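Local coordinates for protein HpuA (Kingella denitrificans ATCC 33394, PDB 5EC6) that probably acts as an outer-membrane lipoprotein receptor that binds haemoglobin so that its haem iron can be taken up, at residues A98-P102 / S125-N129; T176-I180 / G281-G285; T191-E195 / V207-F211. All coordinates share one frame. Residue numbers count along the deposited sequence, not the author numbering.

Contact 1 (A98-P102 / S125-N129); sequences ARVLP and STGMN
Residues 98-102 run extended, with Arg99 and Val100 in a short strand (phi/psi -130/116 and -119/127), while 125-129 form part of an irregular loop between strands 115-118 and 136-142. The backbones stay apart, the nearest CA atoms being those of Arg99 and Thr126 at 6.9 Å, so side chains from both segments, above all Arg99 and Met128, span the gap. Ser125 opens this part of the loop, in the left-handed region (45/25), with its carbonyl facing Arg99. The arginine, in an m, m, t rotamer with chi4 near -74°, donates twice to that one acceptor: NE to Ser125 O at 3.0 Å and NH2 to Ser125 O at 2.9 Å. Its third nitrogen turns back to the residues just before it in sequence, Arg99 NH1 bonding Ala98 O at 3.0 Å and also Thr96 O. Thr126 directs CB away from the strand, but its O lies 3.0 Å from Arg99 CD, and its OG1 bonds Gly127 O at 2.8 Å. Gly127 adopts 51/-132; its positive phi favours glycine, and its N lies 4.3 Å from Arg99 NE. Met128, also at positive phi (59/83), points toward the strand: CG meets Arg99 CB at 3.8 Å and CE meets Leu101 CD1 at 3.9 Å, the long unbranched thioether letting one side chain touch both residues. Asn129 is out of reach of 98-102; Asn129 O bonds Thr303 OG1. Strand 99-100 pairs with 195-196, so the arrangement is that of a connecting loop between antiparallel strands, folded over a small two-stranded sheet and held by an arginine on a main-chain carbonyl.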
loop_
_atom_site.group_PDB
_atom_site.type_symbol
_atom_site.label_atom_id
_atom_site.label_comp_id
_atom_site.label_asym_id
_atom_site.label_seq_id
_atom_site.Cartn_x
_atom_site.Cartn_y
_atom_site.Cartn_z
ATOM N N ALA A 98 -21.924 -10.058 2.322
ATOM C CA ALA A 98 -21.510 -8.712 1.916
ATOM C C ALA A 98 -20.291 -8.222 2.718
ATOM O O ALA A 98 -20.181 -8.448 3.930
ATOM C CB ALA A 98 -22.660 -7.733 2.061
ATOM N N ARG A 99 -19.361 -7.554 2.041
ATOM C CA ARG A 99 -18.256 -6.912 2.750
ATOM C C ARG A 99 -18.162 -5.480 2.260
ATOM O O ARG A 99 -17.949 -5.235 1.073
ATOM C CB ARG A 99 -16.972 -7.652 2.467
ATOM C CG ARG A 99 -16.897 -9.044 3.069
ATOM C CD ARG A 99 -16.598 -9.001 4.556
ATOM N NE ARG A 99 -16.458 -10.352 5.105
ATOM C CZ ARG A 99 -17.471 -11.195 5.336
ATOM N NH1 ARG A 99 -18.736 -10.848 5.094
ATOM N NH2 ARG A 99 -17.213 -12.405 5.825
ATOM N N VAL A 100 -18.390 -4.531 3.143
ATOM C CA VAL A 100 -18.316 -3.131 2.767
ATOM C C VAL A 100 -17.208 -2.487 3.615
ATOM O O VAL A 100 -17.231 -2.567 4.845
ATOM C CB VAL A 100 -19.638 -2.396 2.990
ATOM C CG1 VAL A 100 -19.506 -0.925 2.654
ATOM C CG2 VAL A 100 -20.769 -3.019 2.156
ATOM N N LEU A 101 -16.268 -1.816 2.953
ATOM C CA LEU A 101 -15.298 -1.010 3.673
ATOM C C LEU A 101 -15.918 0.313 4.035
ATOM O O LEU A 101 -16.442 1.057 3.174
ATOM C CB LEU A 101 -14.021 -0.816 2.825
ATOM C CG LEU A 101 -12.846 -0.164 3.533
ATOM C CD1 LEU A 101 -12.303 -1.059 4.667
ATOM C CD2 LEU A 101 -11.726 0.196 2.533
ATOM N N PRO A 102 -15.902 0.673 5.338
ATOM C CA PRO A 102 -16.417 2.009 5.668
ATOM C C PRO A 102 -15.584 3.100 4.980
ATOM O O PRO A 102 -14.393 2.870 4.758
ATOM C CB PRO A 102 -16.233 2.085 7.172
ATOM C CG PRO A 102 -16.151 0.671 7.633
ATOM C CD PRO A 102 -15.466 -0.077 6.523
ATOM N N SER A 125 -11.173 -13.681 6.822
ATOM C CA SER A 125 -12.583 -13.576 6.415
ATOM C C SER A 125 -13.157 -12.147 6.392
ATOM O O SER A 125 -14.372 -11.973 6.487
ATOM C CB SER A 125 -13.460 -14.494 7.289
ATOM O OG SER A 125 -13.833 -13.881 8.516
ATOM N N THR A 126 -12.299 -11.137 6.220
ATOM C CA THR A 126 -12.744 -9.863 5.647
ATOM C C THR A 126 -13.059 -10.053 4.167
ATOM O O THR A 126 -13.772 -9.236 3.590
ATOM C CB THR A 126 -11.724 -8.703 5.832
ATOM O OG1 THR A 126 -10.526 -8.948 5.081
ATOM C CG2 THR A 126 -11.367 -8.536 7.281
ATOM N N GLY A 127 -12.535 -11.126 3.561
ATOM C CA GLY A 127 -12.322 -11.162 2.120
ATOM C C GLY A 127 -11.561 -9.915 1.691
ATOM O O GLY A 127 -10.571 -9.528 2.327
ATOM N N MET A 128 -12.059 -9.261 0.645
ATOM C CA MET A 128 -11.603 -7.923 0.278
ATOM C C MET A 128 -10.124 -7.947 -0.001
ATOM O O MET A 128 -9.273 -7.631 0.837
ATOM C CB MET A 128 -11.926 -6.899 1.334
ATOM C CG MET A 128 -13.444 -6.731 1.486
ATOM S SD MET A 128 -13.970 -5.052 1.829
ATOM C CE MET A 128 -12.685 -4.553 2.921
ATOM N N ASN A 129 -9.873 -8.348 -1.217
ATOM C CA ASN A 129 -8.582 -8.709 -1.627
ATOM C C ASN A 129 -7.603 -7.534 -1.653
ATOM O O ASN A 129 -6.431 -7.790 -1.481
ATOM C CB ASN A 129 -8.650 -9.347 -2.984
ATOM C CG ASN A 129 -9.268 -10.735 -2.952
ATOM O OD1 ASN A 129 -9.368 -11.391 -1.901
ATOM N ND2 ASN A 129 -9.690 -11.187 -4.117
#

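Contact 2 (T176-I180 / G281-G285); sequences TYEVI and GGEIG
Tyr177 and Ile284 carry most of this buried contact, with Gly281 giving the tyrosine its polar partner. Residues 176-180 are regular extended strand, while 283-285 begin another strand after the turn at Gly281 and Gly282. The two strand segments run 52° apart in direction (signed crossing angle -52°), their axes approaching to 7.9 Å, and Tyr177 and Ile284 have the nearest CA atoms, at 7.3 Å. Tyr177 (chi1 m, chi2 81°) points its CB toward the other segment and reaches with its ring toward the turn, so that the phenol OH donates to Gly281 O at 2.6 Å. A tyrosine suits this place because its ring is apolar enough for the interior while its tip satisfies a carbonyl in the turn. Gly281 sits at 84/28, favourable for glycine, and next to it Gly282 and Glu283 both face Phe265 of strand 256-265, a classic beta bulge. Strands 174-185 and 283-289 both flank strand 298-308 in the antiparallel sheet that closes on itself as a beta barrel, and the side chains meeting here come from two staves with one between them; Tyr177 and Ile284 also touch Leu264. Ile284, with chi1 and chi2 both t, places CB over the face of the Tyr177 ring, 4.1 Å from its centroid and 27° off the normal, a CH-pi contact. Its CG2 reaches Tyr177 CD2 at 3.6 Å and Val179 CG1 at 3.7 Å. Val179 points the same way as Tyr177, two residues along, whereas Glu178 between them points away and bonds Tyr194 OH through OE2.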
loop_
_atom_site.group_PDB
_atom_site.type_symbol
_atom_site.label_atom_id
_atom_site.label_comp_id
_atom_site.label_asym_id
_atom_site.label_seq_id
_atom_site.Cartn_x
_atom_site.Cartn_y
_atom_site.Cartn_z
ATOM N N THR A 176 -3.701 -6.403 -13.839
ATOM C CA THR A 176 -4.733 -5.589 -13.217
ATOM C C THR A 176 -4.702 -5.781 -11.705
ATOM O O THR A 176 -4.660 -6.902 -11.187
ATOM C CB THR A 176 -6.097 -5.987 -13.812
ATOM O OG1 THR A 176 -6.088 -5.669 -15.215
ATOM C CG2 THR A 176 -7.223 -5.271 -13.180
ATOM N N TYR A 177 -4.790 -4.647 -11.014
ATOM C CA TYR A 177 -4.657 -4.549 -9.562
ATOM C C TYR A 177 -5.967 -3.990 -8.981
ATOM O O TYR A 177 -6.614 -3.135 -9.580
ATOM C CB TYR A 177 -3.481 -3.649 -9.178
ATOM C CG TYR A 177 -2.129 -4.147 -9.639
ATOM C CD1 TYR A 177 -1.699 -3.931 -10.962
ATOM C CD2 TYR A 177 -1.289 -4.833 -8.779
ATOM C CE1 TYR A 177 -0.506 -4.437 -11.414
ATOM C CE2 TYR A 177 -0.081 -5.312 -9.196
ATOM C CZ TYR A 177 0.323 -5.144 -10.515
ATOM O OH TYR A 177 1.544 -5.614 -10.958
ATOM N N GLU A 178 -6.310 -4.491 -7.803
ATOM C CA GLU A 178 -7.506 -4.110 -7.068
ATOM C C GLU A 178 -6.959 -3.301 -5.906
ATOM O O GLU A 178 -6.219 -3.850 -5.098
ATOM C CB GLU A 178 -8.225 -5.382 -6.597
ATOM C CG GLU A 178 -9.563 -5.154 -5.888
ATOM C CD GLU A 178 -10.415 -6.420 -5.866
ATOM O OE1 GLU A 178 -10.331 -7.268 -6.817
ATOM O OE2 GLU A 178 -11.173 -6.606 -4.861
ATOM N N VAL A 179 -7.338 -2.021 -5.816
ATOM C CA VAL A 179 -6.623 -1.081 -4.950
ATOM C C VAL A 179 -7.610 -0.296 -4.050
ATOM O O VAL A 179 -8.811 -0.169 -4.368
ATOM C CB VAL A 179 -5.709 -0.079 -5.715
ATOM C CG1 VAL A 179 -4.763 -0.821 -6.649
ATOM C CG2 VAL A 179 -6.464 0.969 -6.486
ATOM N N ILE A 180 -7.033 0.314 -3.045
ATOM C CA ILE A 180 -7.749 1.283 -2.210
ATOM C C ILE A 180 -6.936 2.560 -2.135
ATOM O O ILE A 180 -5.714 2.528 -2.004
ATOM C CB ILE A 180 -7.947 0.721 -0.795
ATOM C CG1 ILE A 180 -8.823 -0.549 -0.815
ATOM C CG2 ILE A 180 -8.559 1.776 0.132
ATOM C CD1 ILE A 180 -8.589 -1.398 0.400
ATOM N N GLY A 281 5.939 -8.216 -8.353
ATOM C CA GLY A 281 4.931 -7.170 -8.621
ATOM C C GLY A 281 3.518 -7.555 -8.358
ATOM O O GLY A 281 2.589 -7.029 -8.980
ATOM N N GLY A 282 3.306 -8.479 -7.425
ATOM C CA GLY A 282 2.011 -8.822 -7.006
ATOM C C GLY A 282 1.227 -7.774 -6.190
ATOM O O GLY A 282 0.048 -7.995 -5.912
ATOM N N GLU A 283 1.921 -6.727 -5.778
ATOM C CA GLU A 283 1.325 -5.598 -5.104
ATOM C C GLU A 283 1.760 -4.297 -5.761
ATOM O O GLU A 283 2.732 -4.248 -6.535
ATOM C CB GLU A 283 1.631 -5.647 -3.599
ATOM C CG GLU A 283 1.058 -6.924 -3.010
ATOM C CD GLU A 283 1.437 -7.200 -1.571
ATOM O OE1 GLU A 283 2.143 -6.411 -0.961
ATOM O OE2 GLU A 283 0.965 -8.267 -1.043
ATOM N N ILE A 284 1.033 -3.223 -5.448
ATOM C CA ILE A 284 1.223 -1.944 -6.103
ATOM C C ILE A 284 0.890 -0.857 -5.089
ATOM O O ILE A 284 0.042 -1.061 -4.248
ATOM C CB ILE A 284 0.306 -1.809 -7.369
ATOM C CG1 ILE A 284 0.695 -0.590 -8.216
ATOM C CG2 ILE A 284 -1.166 -1.728 -7.006
ATOM C CD1 ILE A 284 0.170 -0.648 -9.621
ATOM N N GLY A 285 1.580 0.255 -5.153
ATOM C CA GLY A 285 1.247 1.394 -4.282
ATOM C C GLY A 285 1.883 2.681 -4.748
ATOM O O GLY A 285 2.735 2.676 -5.618
#

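Contact 3 (T191-E195 / V207-F211); sequences TSSYE and VTGSF
Two backbone hydrogen bonds join Glu195 and Thr208 as an antiparallel, hydrogen-bonded pair (CA-CA 5.1 Å): Glu195 N gives to Thr208 O at 2.9 Å, and Thr208 N gives to Glu195 O at 3.3 Å. Val207 N shares that acceptor, lying 2.8 Å from Glu195 O, so Val207 and Thr208 both face one residue in a classic beta bulge, just where the chain turns a corner at Val207 (-80/-48). Here the loop between strands 188-191 and 195-196 meets the start of strand 208-215. Further along, a water takes over: it donates to Ser193 O at 2.6 Å and bonds Ser192 OG at 2.8 Å and Ser210 OG at 2.7 Å, while these hydroxyls stay 3.9 Å apart. Ser192 OG also bonds Gly181 N, and Ser210 OG also bonds Val226 N; these short side chains leave room for the water. Between these points, CA-H...O contacts join Tyr194 CA to Thr208 O (3.3 Å) and Gly209 CA to Ser193 O (3.6 Å). Gly209 suits its place, since a CB there would be crowded by Phe211 CZ. Tyr194 (chi1 t) points its CB away, yet CD1 comes to 4.0 Å from Gly209 CA. Outermost, Ser193 CB packs on Thr208 CG2 at 3.7 Å, and extended Glu195 brings OE1 to 3.8 Å from Val207 CG1. The polar bonds across this join come from the backbone and a water, consistent with a join set mainly by main-chain geometry.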
loop_
_atom_site.group_PDB
_atom_site.type_symbol
_atom_site.label_atom_id
_atom_site.label_comp_id
_atom_site.label_asym_id
_atom_site.label_seq_id
_atom_site.Cartn_x
_atom_site.Cartn_y
_atom_site.Cartn_z
ATOM N N THR A 191 -11.554 6.747 2.678
ATOM C CA THR A 191 -11.165 5.701 1.722
ATOM C C THR A 191 -12.086 5.615 0.533
ATOM O O THR A 191 -13.296 5.958 0.574
ATOM C CB THR A 191 -10.991 4.351 2.408
ATOM O OG1 THR A 191 -12.151 4.041 3.235
ATOM C CG2 THR A 191 -9.739 4.340 3.249
ATOM N N SER A 192 -11.520 5.149 -0.583
ATOM C CA SER A 192 -12.264 4.939 -1.808
ATOM C C SER A 192 -13.296 3.815 -1.665
ATOM O O SER A 192 -13.167 2.936 -0.823
ATOM C CB SER A 192 -11.289 4.623 -2.952
ATOM O OG SER A 192 -10.510 3.500 -2.643
ATOM N N SER A 193 -14.337 3.867 -2.502
ATOM C CA SER A 193 -15.479 2.950 -2.333
ATOM C C SER A 193 -15.092 1.538 -2.584
ATOM O O SER A 193 -14.426 1.205 -3.599
ATOM C CB SER A 193 -16.635 3.331 -3.242
ATOM O OG SER A 193 -17.086 4.632 -2.927
ATOM N N TYR A 194 -15.520 0.642 -1.705
ATOM C CA TYR A 194 -15.167 -0.748 -1.843
ATOM C C TYR A 194 -16.222 -1.590 -1.194
ATOM O O TYR A 194 -16.403 -1.508 0.034
ATOM C CB TYR A 194 -13.828 -1.027 -1.187
ATOM C CG TYR A 194 -13.098 -2.275 -1.553
ATOM C CD1 TYR A 194 -13.315 -2.945 -2.779
ATOM C CD2 TYR A 194 -12.105 -2.776 -0.716
ATOM C CE1 TYR A 194 -12.582 -4.054 -3.115
ATOM C CE2 TYR A 194 -11.377 -3.894 -1.033
ATOM C CZ TYR A 194 -11.606 -4.548 -2.239
ATOM O OH TYR A 194 -10.831 -5.654 -2.500
ATOM N N GLU A 195 -16.856 -2.440 -2.007
ATOM C CA GLU A 195 -17.857 -3.407 -1.525
ATOM C C GLU A 195 -17.715 -4.652 -2.338
ATOM O O GLU A 195 -17.691 -4.603 -3.593
ATOM C CB GLU A 195 -19.278 -2.863 -1.687
ATOM C CG GLU A 195 -20.352 -3.897 -1.335
ATOM C CD GLU A 195 -21.770 -3.351 -1.380
ATOM O OE1 GLU A 195 -21.986 -2.132 -1.584
ATOM O OE2 GLU A 195 -22.681 -4.190 -1.147
ATOM N N VAL A 207 -18.917 -5.122 -6.090
ATOM C CA VAL A 207 -20.036 -4.250 -6.322
ATOM C C VAL A 207 -19.511 -2.847 -6.670
ATOM O O VAL A 207 -19.949 -2.209 -7.637
ATOM C CB VAL A 207 -20.922 -4.185 -5.062
ATOM C CG1 VAL A 207 -21.992 -3.110 -5.218
ATOM C CG2 VAL A 207 -21.496 -5.568 -4.764
ATOM N N THR A 208 -18.563 -2.380 -5.858
ATOM C CA THR A 208 -17.805 -1.161 -6.149
ATOM C C THR A 208 -16.350 -1.383 -5.752
ATOM O O THR A 208 -16.079 -2.003 -4.742
ATOM C CB THR A 208 -18.299 0.045 -5.335
ATOM O OG1 THR A 208 -19.713 -0.072 -5.088
ATOM C CG2 THR A 208 -17.979 1.333 -6.085
ATOM N N GLY A 209 -15.427 -0.925 -6.581
ATOM C CA GLY A 209 -14.006 -1.098 -6.268
ATOM C C GLY A 209 -13.194 -0.207 -7.216
ATOM O O GLY A 209 -13.743 0.468 -8.109
ATOM N N SER A 210 -11.887 -0.200 -7.001
ATOM C CA SER A 210 -10.970 0.600 -7.801
ATOM C C SER A 210 -9.913 -0.309 -8.376
ATOM O O SER A 210 -9.381 -1.187 -7.675
ATOM C CB SER A 210 -10.280 1.620 -6.940
ATOM O OG SER A 210 -11.189 2.564 -6.317
ATOM N N PHE A 211 -9.638 -0.108 -9.660
ATOM C CA PHE A 211 -8.701 -0.969 -10.376
ATOM C C PHE A 211 -7.695 -0.132 -11.178
ATOM O O PHE A 211 -8.044 0.873 -11.795
ATOM C CB PHE A 211 -9.452 -1.912 -11.324
ATOM C CG PHE A 211 -10.511 -2.728 -10.583
ATOM C CD1 PHE A 211 -10.140 -3.833 -9.893
ATOM C CD2 PHE A 211 -11.810 -2.273 -10.494
ATOM C CE1 PHE A 211 -11.061 -4.580 -9.175
ATOM C CE2 PHE A 211 -12.747 -2.988 -9.766
ATOM C CZ PHE A 211 -12.360 -4.143 -9.118
HETATM O O HOH W 1 -11.831 1.458 -3.930
#

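In the fold
Tyr194 ties the three contacts together. Its main-chain O lies 2.9 Å from Leu101 N, probably a hydrogen bond from contact 3 to contact 1, and its OH lies 2.6 Å from Glu178 OE2 in contact 2, again a probable hydrogen bond. Contacts 1 and 3 have centres about 10 Å apart, contacts 2 and 3 about 13 Å, and contacts 1 and 2 about 16 Å; Leu101 CD2 and Ile180 CD1, 4.1 Å apart, bridge the last pair. Neighbouring strands 174-185 and 208-215 join contacts 2 and 3 directly, with Val179 N 2.9 Å from Ser210 O. The structure is the apo form, so none of these contacts can be placed against bound haemoglobin here.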